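Local coordinates for adhesion and penetration protein autotransporter (Haemophilus influenzae, PDB 3SYJ) that promotes bacterial aggregation and adherence to and invasion of host cells, and is probably also a secreted serine protease, at residues F94-V99 and F124-A129; N118-K123 and Q358-L363; G745-S750 and A772-K777. All blocks are in the same frame, centred on the assembly; numbering follows the deposited sequence.

Interaction 1 (F94-V99 and F124-A129)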
loop_
_atom_site.group_PDB
_atom_site.type_symbol
_atom_site.label_atom_id
_atom_site.label_comp_id
_atom_site.label_asym_id
_atom_site.label_seq_id
_atom_site.Cartn_x
_atom_site.Cartn_y
_atom_site.Cartn_z
ATOM N N PHE A 94 -53.903 -10.361 -24.803
ATOM C CA PHE A 94 -55.030 -9.597 -25.309
ATOM C C PHE A 94 -55.717 -10.328 -26.457
ATOM O O PHE A 94 -55.057 -10.880 -27.336
ATOM C CB PHE A 94 -54.558 -8.215 -25.749
ATOM C CG PHE A 94 -55.670 -7.276 -26.102
ATOM C CD1 PHE A 94 -56.404 -6.642 -25.112
ATOM C CD2 PHE A 94 -55.970 -7.010 -27.427
ATOM C CE1 PHE A 94 -57.433 -5.774 -25.439
ATOM C CE2 PHE A 94 -56.986 -6.145 -27.760
ATOM C CZ PHE A 94 -57.723 -5.522 -26.763
ATOM N N THR A 95 -57.044 -10.333 -26.440
ATOM C CA THR A 95 -57.813 -10.980 -27.488
ATOM C C THR A 95 -58.138 -9.987 -28.596
ATOM O O THR A 95 -58.964 -9.090 -28.413
ATOM C CB THR A 95 -59.111 -11.598 -26.922
ATOM O OG1 THR A 95 -58.786 -12.511 -25.860
ATOM C CG2 THR A 95 -59.870 -12.351 -28.004
ATOM N N TYR A 96 -57.461 -10.122 -29.734
ATOM C CA TYR A 96 -57.739 -9.275 -30.885
ATOM C C TYR A 96 -58.869 -9.885 -31.702
ATOM O O TYR A 96 -58.770 -11.031 -32.126
ATOM C CB TYR A 96 -56.484 -9.113 -31.750
ATOM C CG TYR A 96 -55.379 -8.361 -31.045
ATOM C CD1 TYR A 96 -55.372 -6.970 -31.010
ATOM C CD2 TYR A 96 -54.354 -9.039 -30.404
ATOM C CE1 TYR A 96 -54.373 -6.280 -30.345
ATOM C CE2 TYR A 96 -53.354 -8.366 -29.751
ATOM C CZ TYR A 96 -53.371 -6.984 -29.719
ATOM O OH TYR A 96 -52.375 -6.320 -29.059
ATOM N N LYS A 97 -59.936 -9.120 -31.928
ATOM C CA LYS A 97 -61.124 -9.632 -32.621
ATOM C C LYS A 97 -61.145 -9.340 -34.114
ATOM O O LYS A 97 -60.862 -8.229 -34.544
ATOM C CB LYS A 97 -62.400 -9.048 -32.009
ATOM C CG LYS A 97 -62.596 -9.344 -30.537
ATOM C CD LYS A 97 -63.746 -8.519 -29.961
ATOM C CE LYS A 97 -63.853 -8.694 -28.451
ATOM N NZ LYS A 97 -64.971 -7.893 -27.876
ATOM N N ILE A 98 -61.516 -10.344 -34.900
ATOM C CA ILE A 98 -61.744 -10.172 -36.326
ATOM C C ILE A 98 -63.043 -9.391 -36.553
ATOM O O ILE A 98 -64.100 -9.778 -36.052
ATOM C CB ILE A 98 -61.838 -11.548 -37.034
ATOM C CG1 ILE A 98 -60.457 -12.219 -37.082
ATOM C CG2 ILE A 98 -62.429 -11.407 -38.435
ATOM C CD1 ILE A 98 -60.496 -13.696 -37.458
ATOM N N VAL A 99 -62.961 -8.294 -37.303
ATOM C CA VAL A 99 -64.128 -7.465 -37.583
ATOM C C VAL A 99 -64.519 -7.575 -39.049
ATOM O O VAL A 99 -65.600 -7.153 -39.447
ATOM C CB VAL A 99 -63.870 -5.982 -37.234
ATOM C CG1 VAL A 99 -63.482 -5.853 -35.769
ATOM C CG2 VAL A 99 -62.784 -5.395 -38.125
ATOM N N PHE A 124 -55.062 -2.211 -33.077
ATOM C CA PHE A 124 -53.664 -2.314 -33.508
ATOM C C PHE A 124 -52.957 -3.298 -32.586
ATOM O O PHE A 124 -53.112 -3.221 -31.369
ATOM C CB PHE A 124 -52.935 -0.974 -33.419
ATOM C CG PHE A 124 -53.362 0.039 -34.445
ATOM C CD1 PHE A 124 -54.223 -0.302 -35.468
ATOM C CD2 PHE A 124 -52.864 1.338 -34.394
ATOM C CE1 PHE A 124 -54.601 0.644 -36.414
ATOM C CE2 PHE A 124 -53.235 2.284 -35.342
ATOM C CZ PHE A 124 -54.104 1.939 -36.351
ATOM N N VAL A 125 -52.178 -4.217 -33.155
ATOM C CA VAL A 125 -51.440 -5.181 -32.344
ATOM C C VAL A 125 -50.142 -4.569 -31.830
ATOM O O VAL A 125 -49.352 -4.045 -32.605
ATOM C CB VAL A 125 -51.129 -6.478 -33.130
ATOM C CG1 VAL A 125 -50.204 -7.393 -32.310
ATOM C CG2 VAL A 125 -52.421 -7.193 -33.527
ATOM N N THR A 126 -49.925 -4.646 -30.522
ATOM C CA THR A 126 -48.780 -3.987 -29.896
ATOM C C THR A 126 -47.635 -4.946 -29.552
ATOM O O THR A 126 -46.492 -4.522 -29.396
ATOM C CB THR A 126 -49.205 -3.297 -28.591
ATOM O OG1 THR A 126 -49.845 -4.258 -27.738
ATOM C CG2 THR A 126 -50.170 -2.125 -28.876
ATOM N N GLU A 127 -47.940 -6.235 -29.421
ATOM C CA GLU A 127 -46.980 -7.202 -28.879
ATOM C C GLU A 127 -45.858 -7.577 -29.843
ATOM O O GLU A 127 -44.814 -8.065 -29.421
ATOM C CB GLU A 127 -47.702 -8.474 -28.407
ATOM C CG GLU A 127 -48.527 -8.324 -27.124
ATOM C CD GLU A 127 -49.873 -7.650 -27.348
ATOM O OE1 GLU A 127 -50.233 -7.424 -28.521
ATOM O OE2 GLU A 127 -50.568 -7.342 -26.344
ATOM N N ALA A 128 -46.076 -7.349 -31.133
ATOM C CA ALA A 128 -45.117 -7.748 -32.157
ATOM C C ALA A 128 -45.216 -6.873 -33.403
ATOM O O ALA A 128 -46.296 -6.374 -33.744
ATOM C CB ALA A 128 -45.333 -9.216 -32.533
ATOM N N ALA A 129 -44.089 -6.698 -34.084
ATOM C CA ALA A 129 -44.054 -5.961 -35.336
ATOM C C ALA A 129 -44.536 -6.880 -36.442
ATOM O O ALA A 129 -44.124 -8.032 -36.511
ATOM C CB ALA A 129 -42.637 -5.494 -35.624
HETATM O O HOH W 1 -51.215 -10.050 -25.554
#
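Phe124 offers its carbonyl oxygen to the ring of Tyr96, 3.5 Å from CE1, while the same oxygen is hydrogen-bonded to Ser405 OG on the beta-helix. Val125 comes next and lays CG2 squarely over the Tyr96 ring, a CH-pi contact 3.7 Å from the centroid and only 6° off the normal; Phe94 CD2 sits over the centre of the opposite face, so the ring is sandwiched. Thr126 follows with its backbone N giving a weak hydrogen bond of 3.3 Å to Tyr96 OH, and its OG1 is bonded to Ser425 OG. Glu127 then meets the tyrosine tip to tip. Its chain bends at CB-CG (chi2 78°), which brings CD round toward the tyrosine, and OE1 arrives at the ring edge, near the ring plane, to take a very short hydrogen bond of 2.5 Å from Tyr96 OH. The other oxygen, OE2, weakly accepts from a water that also accepts from Phe94 N. Arg403 reaches the same site, hydrogen-bonding Tyr96 OH through NH2 and lying against Phe94 in a cation-pi contact. The buried phenol oxygen thus gives to a carboxylate and receives from an arginine, which would polarise it and probably favour a charged Glu127.

Interaction 2 (N118-K123 and Q358-L363)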
loop_
_atom_site.group_PDB
_atom_site.type_symbol
_atom_site.label_atom_id
_atom_site.label_comp_id
_atom_site.label_asym_id
_atom_site.label_seq_id
_atom_site.Cartn_x
_atom_site.Cartn_y
_atom_site.Cartn_z
ATOM N N ASN A 118 -57.833 -12.167 -45.606
ATOM C CA ASN A 118 -57.004 -11.180 -44.913
ATOM C C ASN A 118 -57.783 -10.444 -43.824
ATOM O O ASN A 118 -58.130 -9.276 -43.990
ATOM C CB ASN A 118 -56.473 -10.153 -45.908
ATOM C CG ASN A 118 -55.054 -10.437 -46.341
ATOM O OD1 ASN A 118 -54.163 -10.601 -45.508
ATOM N ND2 ASN A 118 -54.829 -10.474 -47.647
ATOM N N PRO A 119 -58.061 -11.127 -42.704
ATOM C CA PRO A 119 -58.884 -10.567 -41.627
ATOM C C PRO A 119 -58.344 -9.255 -41.068
ATOM O O PRO A 119 -57.131 -9.072 -40.930
ATOM C CB PRO A 119 -58.837 -11.651 -40.549
ATOM C CG PRO A 119 -58.558 -12.909 -41.287
ATOM C CD PRO A 119 -57.662 -12.515 -42.432
ATOM N N ARG A 120 -59.265 -8.347 -40.758
ATOM C CA ARG A 120 -58.961 -7.093 -40.084
ATOM C C ARG A 120 -59.317 -7.266 -38.606
ATOM O O ARG A 120 -60.362 -7.831 -38.279
ATOM C CB ARG A 120 -59.786 -5.962 -40.710
ATOM C CG ARG A 120 -59.529 -4.569 -40.163
ATOM C CD ARG A 120 -60.556 -3.579 -40.701
ATOM N NE ARG A 120 -60.129 -2.194 -40.518
ATOM C CZ ARG A 120 -60.957 -1.154 -40.439
ATOM N NH1 ARG A 120 -62.269 -1.331 -40.525
ATOM N NH2 ARG A 120 -60.471 0.069 -40.267
ATOM N N LEU A 121 -58.435 -6.802 -37.725
ATOM C CA LEU A 121 -58.621 -6.919 -36.279
ATOM C C LEU A 121 -59.186 -5.621 -35.715
ATOM O O LEU A 121 -59.086 -4.580 -36.345
ATOM C CB LEU A 121 -57.288 -7.240 -35.610
ATOM C CG LEU A 121 -56.598 -8.482 -36.172
ATOM C CD1 LEU A 121 -55.239 -8.699 -35.511
ATOM C CD2 LEU A 121 -57.487 -9.696 -35.994
ATOM N N HIS A 122 -59.778 -5.677 -34.529
ATOM C CA HIS A 122 -60.437 -4.500 -33.984
ATOM C C HIS A 122 -59.469 -3.522 -33.316
ATOM O O HIS A 122 -59.820 -2.364 -33.096
ATOM C CB HIS A 122 -61.612 -4.879 -33.062
ATOM C CG HIS A 122 -61.217 -5.220 -31.656
ATOM N ND1 HIS A 122 -60.298 -6.202 -31.353
ATOM C CD2 HIS A 122 -61.649 -4.729 -30.468
ATOM C CE1 HIS A 122 -60.166 -6.288 -30.042
ATOM N NE2 HIS A 122 -60.972 -5.404 -29.481
ATOM N N LYS A 123 -58.250 -3.980 -33.026
ATOM C CA LYS A 123 -57.228 -3.124 -32.421
ATOM C C LYS A 123 -55.877 -3.267 -33.112
ATOM O O LYS A 123 -55.576 -4.325 -33.663
ATOM C CB LYS A 123 -57.054 -3.470 -30.947
ATOM C CG LYS A 123 -58.233 -3.107 -30.061
ATOM C CD LYS A 123 -58.322 -1.617 -29.811
ATOM C CE LYS A 123 -59.460 -1.312 -28.843
ATOM N NZ LYS A 123 -59.516 0.135 -28.472
ATOM N N GLN A 358 -64.494 5.264 -33.356
ATOM C CA GLN A 358 -64.001 4.902 -34.646
ATOM C C GLN A 358 -64.172 3.408 -34.999
ATOM O O GLN A 358 -63.957 3.002 -36.095
ATOM C CB GLN A 358 -62.550 5.338 -34.710
ATOM C CG GLN A 358 -62.187 6.172 -35.892
ATOM C CD GLN A 358 -60.774 6.684 -35.875
ATOM O OE1 GLN A 358 -60.226 6.967 -34.855
ATOM N NE2 GLN A 358 -60.215 6.805 -37.004
ATOM N N GLY A 359 -64.579 2.616 -34.038
ATOM C CA GLY A 359 -64.664 1.202 -34.223
ATOM C C GLY A 359 -63.328 0.578 -34.506
ATOM O O GLY A 359 -62.457 0.643 -33.691
ATOM N N ALA A 360 -63.173 -0.002 -35.685
ATOM C CA ALA A 360 -61.897 -0.632 -36.037
ATOM C C ALA A 360 -60.952 0.335 -36.751
ATOM O O ALA A 360 -59.806 -0.011 -37.069
ATOM C CB ALA A 360 -62.126 -1.869 -36.891
ATOM N N GLY A 361 -61.441 1.542 -37.016
ATOM C CA GLY A 361 -60.604 2.579 -37.586
ATOM C C GLY A 361 -59.623 3.069 -36.536
ATOM O O GLY A 361 -59.963 3.156 -35.352
ATOM N N GLY A 362 -58.403 3.379 -36.968
ATOM C CA GLY A 362 -57.373 3.883 -36.075
ATOM C C GLY A 362 -56.867 5.250 -36.494
ATOM O O GLY A 362 -57.404 5.858 -37.427
ATOM N N LEU A 363 -55.833 5.733 -35.808
ATOM C CA LEU A 363 -55.251 7.044 -36.099
ATOM C C LEU A 363 -53.748 6.986 -36.379
ATOM O O LEU A 363 -52.975 6.437 -35.596
ATOM C CB LEU A 363 -55.491 7.999 -34.930
ATOM C CG LEU A 363 -56.914 8.349 -34.504
ATOM C CD1 LEU A 363 -56.871 8.931 -33.106
ATOM C CD2 LEU A 363 -57.528 9.333 -35.488
HETATM O O HOH W 2 -61.566 -0.802 -31.655
#
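His122 and Ala360 bring their CA atoms to 4.6 Å of each other where the end of strand 120-121 runs up against a type II' beta turn, Gln358 to Gly361. The turn is closed by Gly361 N bonding back to Gln358 O, and Gly359 takes its second position with a positive phi of 63°, which suits glycine. Between the two backbones sits one water: it donates to His122 O at 2.8 Å and to Gly359 O at 2.7 Å, so two carbonyls that stand 4.0 Å apart, His122 O and Gly359 O, are bridged by the same water.

Among the side chains, Arg120 and Ala360 do the touching. CG of Arg120 is anti to the backbone N (chi1 -177°) and the chain stays extended as far as NE, which carries the guanidinium out alongside the turn. Ala360 CB lies against one face of that group, offset toward its rim, with NH1 the nearest atom at 3.7 Å. Ala360 O is also over the face; NH2 comes to 3.3 Å of it, but the angle is too poor for a hydrogen bond. The guanidinium finds its bonds elsewhere: NH1 holds Asn335 OD1 and Gly337 O, and NE makes a long, weak ion pair with Asp266. At the start of the turn, Gln358 is tied by OE1 to Trp379 NE1, with NE2 donating to Glu338 O. Ala360 also rests on Val99 of the neighbouring strand 96-100.

The N-terminal protease-like part therefore meets the early coils of the beta-helix through an arginine whose face is packed by the turn and through a shared water. Because Asn335 and Gly337 bond NH1, the flat cation is held in orientation while its face takes the small methyl of the turn, and the water satisfies carbonyl oxygens that could not bond each other.

Interaction 3 (G745-S750 and A772-K777)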
loop_
_atom_site.group_PDB
_atom_site.type_symbol
_atom_site.label_atom_id
_atom_site.label_comp_id
_atom_site.label_asym_id
_atom_site.label_seq_id
_atom_site.Cartn_x
_atom_site.Cartn_y
_atom_site.Cartn_z
ATOM N N GLY A 745 -7.927 -10.219 -1.503
ATOM C CA GLY A 745 -8.077 -9.010 -0.718
ATOM C C GLY A 745 -7.741 -9.250 0.741
ATOM O O GLY A 745 -7.452 -10.377 1.139
ATOM N N ASN A 746 -7.784 -8.192 1.544
ATOM C CA ASN A 746 -7.420 -8.291 2.954
ATOM C C ASN A 746 -8.619 -8.375 3.890
ATOM O O ASN A 746 -9.739 -8.025 3.519
ATOM C CB ASN A 746 -6.541 -7.106 3.352
ATOM C CG ASN A 746 -5.345 -6.944 2.443
ATOM O OD1 ASN A 746 -4.666 -7.914 2.117
ATOM N ND2 ASN A 746 -5.083 -5.713 2.020
ATOM N N ILE A 747 -8.369 -8.842 5.110
ATOM C CA ILE A 747 -9.373 -8.835 6.163
ATOM C C ILE A 747 -8.896 -7.973 7.318
ATOM O O ILE A 747 -7.774 -8.125 7.793
ATOM C CB ILE A 747 -9.650 -10.245 6.692
ATOM C CG1 ILE A 747 -10.166 -11.141 5.565
ATOM C CG2 ILE A 747 -10.640 -10.188 7.843
ATOM C CD1 ILE A 747 -10.377 -12.577 5.983
ATOM N N ARG A 748 -9.754 -7.068 7.771
ATOM C CA ARG A 748 -9.395 -6.135 8.830
ATOM C C ARG A 748 -10.429 -6.206 9.948
ATOM O O ARG A 748 -11.568 -5.791 9.764
ATOM C CB ARG A 748 -9.325 -4.718 8.259
ATOM C CG ARG A 748 -9.200 -3.604 9.291
ATOM C CD ARG A 748 -7.750 -3.272 9.604
ATOM N NE ARG A 748 -7.653 -2.121 10.496
ATOM C CZ ARG A 748 -7.806 -2.180 11.818
ATOM N NH1 ARG A 748 -8.058 -3.346 12.411
ATOM N NH2 ARG A 748 -7.707 -1.072 12.549
ATOM N N LEU A 749 -10.038 -6.736 11.103
ATOM C CA LEU A 749 -10.979 -6.919 12.203
ATOM C C LEU A 749 -10.709 -5.999 13.385
ATOM O O LEU A 749 -9.576 -5.893 13.848
ATOM C CB LEU A 749 -10.970 -8.368 12.685
ATOM C CG LEU A 749 -11.236 -9.451 11.646
ATOM C CD1 LEU A 749 -9.923 -9.924 11.034
ATOM C CD2 LEU A 749 -11.969 -10.605 12.302
ATOM N N SER A 750 -11.765 -5.352 13.873
ATOM C CA SER A 750 -11.692 -4.495 15.055
ATOM C C SER A 750 -12.711 -4.926 16.103
ATOM O O SER A 750 -13.525 -5.812 15.856
ATOM C CB SER A 750 -11.955 -3.042 14.669
ATOM O OG SER A 750 -11.022 -2.603 13.700
ATOM N N ALA A 772 -10.662 -8.634 18.638
ATOM C CA ALA A 772 -11.008 -9.387 17.436
ATOM C C ALA A 772 -10.372 -10.774 17.425
ATOM O O ALA A 772 -9.350 -11.004 18.069
ATOM C CB ALA A 772 -10.610 -8.606 16.193
ATOM N N GLN A 773 -10.984 -11.701 16.695
ATOM C CA GLN A 773 -10.446 -13.049 16.572
ATOM C C GLN A 773 -10.406 -13.518 15.122
ATOM O O GLN A 773 -11.346 -13.292 14.357
ATOM C CB GLN A 773 -11.255 -14.039 17.410
ATOM C CG GLN A 773 -11.116 -13.829 18.904
ATOM C CD GLN A 773 -11.471 -15.072 19.707
ATOM O OE1 GLN A 773 -11.828 -14.982 20.884
ATOM N NE2 GLN A 773 -11.374 -16.239 19.075
ATOM N N PHE A 774 -9.311 -14.174 14.756
ATOM C CA PHE A 774 -9.179 -14.766 13.432
ATOM C C PHE A 774 -8.916 -16.255 13.542
ATOM O O PHE A 774 -7.993 -16.686 14.235
ATOM C CB PHE A 774 -8.058 -14.104 12.630
ATOM C CG PHE A 774 -7.809 -14.750 11.289
ATOM C CD1 PHE A 774 -8.743 -14.641 10.268
ATOM C CD2 PHE A 774 -6.642 -15.462 11.049
ATOM C CE1 PHE A 774 -8.515 -15.229 9.033
ATOM C CE2 PHE A 774 -6.408 -16.051 9.819
ATOM C CZ PHE A 774 -7.347 -15.934 8.810
ATOM N N SER A 775 -9.727 -17.035 12.839
ATOM C CA SER A 775 -9.641 -18.479 12.900
ATOM C C SER A 775 -9.329 -19.078 11.522
ATOM O O SER A 775 -9.978 -18.763 10.523
ATOM C CB SER A 775 -10.937 -19.048 13.474
ATOM O OG SER A 775 -10.769 -20.392 13.886
ATOM N N LEU A 776 -8.319 -19.937 11.484
ATOM C CA LEU A 776 -7.888 -20.582 10.256
ATOM C C LEU A 776 -8.024 -22.079 10.437
ATOM O O LEU A 776 -7.271 -22.685 11.198
ATOM C CB LEU A 776 -6.432 -20.228 9.980
ATOM C CG LEU A 776 -5.794 -20.758 8.704
ATOM C CD1 LEU A 776 -6.538 -20.238 7.485
ATOM C CD2 LEU A 776 -4.341 -20.334 8.665
ATOM N N LYS A 777 -8.994 -22.679 9.756
ATOM C CA LYS A 777 -9.266 -24.102 9.924
ATOM C C LYS A 777 -9.106 -24.846 8.615
ATOM O O LYS A 777 -9.544 -24.370 7.573
ATOM C CB LYS A 777 -10.688 -24.323 10.444
ATOM C CG LYS A 777 -11.118 -23.360 11.526
ATOM C CD LYS A 777 -12.531 -23.661 12.006
ATOM C CE LYS A 777 -12.993 -22.621 13.024
ATOM N NZ LYS A 777 -14.282 -22.991 13.675
#
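Ser750 O accepts a hydrogen bond from Ser753 OG at the corner that leads into strand 754-758, and the same oxygen lies 4.1 Å from Ala772 CB across the contact. That is where the two backbones come closest, with the CA atoms of Ser750 and Ala772 5.5 Å apart; from there on the gap is bridged by side chains reaching to the other strand's side chains and backbone.

Ala772 fills the narrow end. Its methyl points at the other strand and packs on Leu749, CB to CB at 3.5 Å, and stands 3.7 Å from Leu749 O. Leu749 carries on from there: its methyl CD2 runs up to the backbone of the other strand, 3.4 Å from Gln773 O. Where the strands have spread further apart, Ile747 reaches in with CD1 and just meets the ring of Phe774, CD1 to CE1 at 4.5 Å. CG of Phe774 is anti to its backbone N (chi1 176°), which starts the side chain off toward Ile747.

Each strand alternates. Ile747 and Leu749 on one side, Ala772 and Phe774 on the other, aim their CB atoms at the contact, while Ser750 and Gln773 send theirs away and Gln773 is exposed. The same interior residues pack on other rungs: Leu749 rests on Ala755 and Val766, Phe774 on Ala755, Val766 and Leu768. Neither segment hydrogen-bonds to the other: strand 747-749 pairs in parallel with 727-729 and 766-768, and strand 773-777 with 754-758 and 792-796. The two thus belong to different faces of successive coils, and their apolar side chains meet inside. This is the interior packing of a right-handed parallel beta-helix, the fold that forms the long stem of this autotransporter passenger.

Overall arrangement
Interactions 1 and 2 are neighbours, their centres about 9 Å apart, and both hang on the small antiparallel sheet in which strands 96-100 and 120-121 lie side by side; Val99 N probably hydrogen-bonds Arg120 O between them. Interaction 3 is on the other side of the chain's centre, about 62 Å and 70 Å from their centres. All three are mainly buried, though only interaction 3 includes an exposed residue. Near the junction of protease-like part and beta-helix, burial comes with polar chemistry: a phenol-carboxylate pair in interaction 1, a guanidinium with the turn's alanine against its face and a bridging water in interaction 2. Far along the stem, interaction 3 is apolar side chains between coils.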